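Local coordinates for protein putative acetyltransferase Ta0821 (Thermoplasma acidophilum DSM 1728, PDB 3C26) that probably transfers acyl groups, most likely acetyl, as a member of the GNAT acetyltransferase family, at residues A[216-221]-A[240-245]. Residues are numbered along the deposited sequence; the frame is centred on the assembly and turned at random.
With EDO (1,2-ethanediol), chain F.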
loop_
_atom_site.group_PDB
_atom_site.type_symbol
_atom_site.label_atom_id
_atom_site.label_comp_id
_atom_site.label_asym_id
_atom_site.label_seq_id
_atom_site.Cartn_x
_atom_site.Cartn_y
_atom_site.Cartn_z
ATOM N N ASP A 216 5.521 18.288 0.156
ATOM C CA ASP A 216 5.888 17.238 1.074
ATOM C C ASP A 216 6.285 17.885 2.405
ATOM O O ASP A 216 6.974 18.904 2.414
ATOM C CB ASP A 216 7.118 16.438 0.552
ATOM C CG ASP A 216 6.859 15.658 -0.751
ATOM O OD1 ASP A 216 5.766 15.112 -0.966
ATOM O OD2 ASP A 216 7.789 15.564 -1.571
ATOM N N LEU A 217 5.815 17.288 3.502
ATOM C CA LEU A 217 6.136 17.693 4.854
ATOM C C LEU A 217 6.631 16.522 5.646
ATOM O O LEU A 217 5.984 15.488 5.710
ATOM C CB LEU A 217 4.919 18.363 5.571
ATOM C CG LEU A 217 4.307 19.534 4.753
ATOM C CD1 LEU A 217 3.138 19.083 3.875
ATOM C CD2 LEU A 217 3.858 20.672 5.689
ATOM N N PHE A 218 7.806 16.679 6.225
ATOM C CA PHE A 218 8.395 15.686 7.095
ATOM C C PHE A 218 8.260 16.116 8.551
ATOM O O PHE A 218 8.925 17.038 9.033
ATOM C CB PHE A 218 9.861 15.487 6.775
ATOM C CG PHE A 218 10.103 14.746 5.545
ATOM C CD1 PHE A 218 9.881 15.326 4.307
ATOM C CD2 PHE A 218 10.505 13.417 5.602
ATOM C CE1 PHE A 218 10.109 14.615 3.153
ATOM C CE2 PHE A 218 10.757 12.690 4.426
ATOM C CZ PHE A 218 10.538 13.278 3.220
ATOM N N VAL A 219 7.405 15.417 9.269
ATOM C CA VAL A 219 7.121 15.777 10.654
ATOM C C VAL A 219 8.046 15.001 11.543
ATOM O O VAL A 219 7.823 13.836 11.850
ATOM C CB VAL A 219 5.678 15.529 11.011
ATOM C CG1 VAL A 219 5.347 16.064 12.447
ATOM C CG2 VAL A 219 4.818 16.208 9.976
ATOM N N ASN A 220 9.096 15.697 11.943
ATOM C CA ASN A 220 10.157 15.158 12.814
ATOM C C ASN A 220 9.826 15.193 14.303
ATOM O O ASN A 220 10.373 14.430 15.098
ATOM C CB ASN A 220 11.452 15.919 12.561
ATOM C CG ASN A 220 12.061 15.600 11.188
ATOM O OD1 ASN A 220 12.340 14.443 10.901
ATOM N ND2 ASN A 220 12.247 16.617 10.346
ATOM N N ASP A 221 8.962 16.131 14.656
ATOM C CA ASP A 221 8.491 16.329 16.024
ATOM C C ASP A 221 7.291 17.265 16.052
ATOM O O ASP A 221 7.119 18.154 15.212
ATOM C CB ASP A 221 9.591 16.864 16.966
ATOM C CG ASP A 221 9.295 16.549 18.462
ATOM O OD1 ASP A 221 8.175 16.029 18.770
ATOM O OD2 ASP A 221 10.210 16.775 19.291
ATOM N N THR A 240 1.543 15.492 1.183
ATOM C CA THR A 240 2.061 14.254 1.784
ATOM C C THR A 240 2.904 14.537 3.023
ATOM O O THR A 240 3.895 15.316 3.011
ATOM C CB THR A 240 2.940 13.421 0.773
ATOM O OG1 THR A 240 2.309 13.350 -0.538
ATOM C CG2 THR A 240 3.235 11.995 1.300
ATOM N N PHE A 241 2.481 13.876 4.090
ATOM C CA PHE A 241 3.165 13.936 5.368
ATOM C C PHE A 241 3.870 12.654 5.612
ATOM O O PHE A 241 3.288 11.580 5.518
ATOM C CB PHE A 241 2.194 14.147 6.520
ATOM C CG PHE A 241 1.400 15.414 6.419
ATOM C CD1 PHE A 241 0.240 15.450 5.657
ATOM C CD2 PHE A 241 1.811 16.580 7.065
ATOM C CE1 PHE A 241 -0.497 16.592 5.554
ATOM C CE2 PHE A 241 1.054 17.739 6.957
ATOM C CZ PHE A 241 -0.092 17.744 6.220
ATOM N N TYR A 242 5.159 12.815 5.922
ATOM C CA TYR A 242 6.020 11.731 6.373
ATOM C C TYR A 242 6.214 12.009 7.841
ATOM O O TYR A 242 6.851 12.976 8.214
ATOM C CB TYR A 242 7.329 11.744 5.620
ATOM C CG TYR A 242 7.207 11.502 4.123
ATOM C CD1 TYR A 242 6.946 12.533 3.236
ATOM C CD2 TYR A 242 7.403 10.252 3.612
ATOM C CE1 TYR A 242 6.890 12.313 1.897
ATOM C CE2 TYR A 242 7.360 10.013 2.259
ATOM C CZ TYR A 242 7.089 11.038 1.402
ATOM O OH TYR A 242 6.987 10.756 0.059
ATOM N N VAL A 243 5.603 11.178 8.666
ATOM C CA VAL A 243 5.521 11.418 10.111
ATOM C C VAL A 243 6.309 10.405 10.910
ATOM O O VAL A 243 6.209 9.236 10.683
ATOM C CB VAL A 243 4.046 11.442 10.590
ATOM C CG1 VAL A 243 3.952 11.823 12.065
ATOM C CG2 VAL A 243 3.229 12.435 9.777
ATOM N N ARG A 244 7.143 10.900 11.819
ATOM C CA ARG A 244 7.978 10.028 12.595
ATOM C C ARG A 244 7.098 9.027 13.342
ATOM O O ARG A 244 6.098 9.382 13.943
ATOM C CB ARG A 244 8.916 10.807 13.543
ATOM C CG ARG A 244 9.953 9.873 14.230
ATOM C CD ARG A 244 10.631 10.531 15.398
ATOM N NE ARG A 244 11.366 11.748 15.067
ATOM C CZ ARG A 244 12.637 11.814 14.683
ATOM N NH1 ARG A 244 13.353 10.739 14.494
ATOM N NH2 ARG A 244 13.176 12.989 14.457
ATOM N N LYS A 245 7.479 7.762 13.267
ATOM C CA LYS A 245 6.694 6.640 13.853
ATOM C C LYS A 245 6.084 6.914 15.255
ATOM O O LYS A 245 4.871 6.688 15.502
ATOM C CB LYS A 245 7.560 5.383 13.863
ATOM C CG LYS A 245 6.880 4.148 14.363
ATOM C CD LYS A 245 5.703 3.834 13.516
ATOM C CE LYS A 245 5.324 2.376 13.572
ATOM N NZ LYS A 245 4.090 2.092 12.768
HETATM C C1 EDO F . 3.390 1.616 9.862
HETATM O O1 EDO F . 4.710 2.007 10.293
HETATM C C2 EDO F . 3.216 1.673 8.340
HETATM O O2 EDO F . 3.536 0.411 7.739
HETATM O O HOH W 1 3.359 15.540 -1.978
#
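Tyr-242 lies beside Phe-218 on neighbouring parallel strands of a beta-alpha-beta unit, 214-221 and 237-243, joined through helix 225-232. Their rings form an offset stack, planes 8° apart and centroids 4.5 Å apart; both CG atoms stand beside their backbone N (chi1 -63° in Tyr-242), and the side chains lie side by side, pointing the same way. Two flat aromatics suit such paired positions, and the tyrosine adds a hydroxyl for Thr-44. On the face of Leu-217 and Phe-241, which helix 225-232 covers, apolar residues fit: Leu-217 has the reach to lay CD1 over the Phe-241 ring, while branched Val-219 turns CG2 to that ring's edge and to Val-243 CG2 (4.1 Å). Between the faces, Tyr-242 N donates to Leu-217 O (2.8 Å) and Tyr-242 O accepts from Val-219 N (2.7 Å). Arg-244 occupies the N-cap position before the next helix, and its long chain bends at chi3 (-60°), bringing NE to Asn-220 O. An alanine here would probably leave Asn-220 O without both side-chain donors, Cys-174 O without NH2 and Glu-144 without its salt-bridge mate. Asn-220 O lies in the guanidinium plane, gripped side-on by Arg-244 NE at 2.9 Å and, less straight, by NH2 at 3.2 Å.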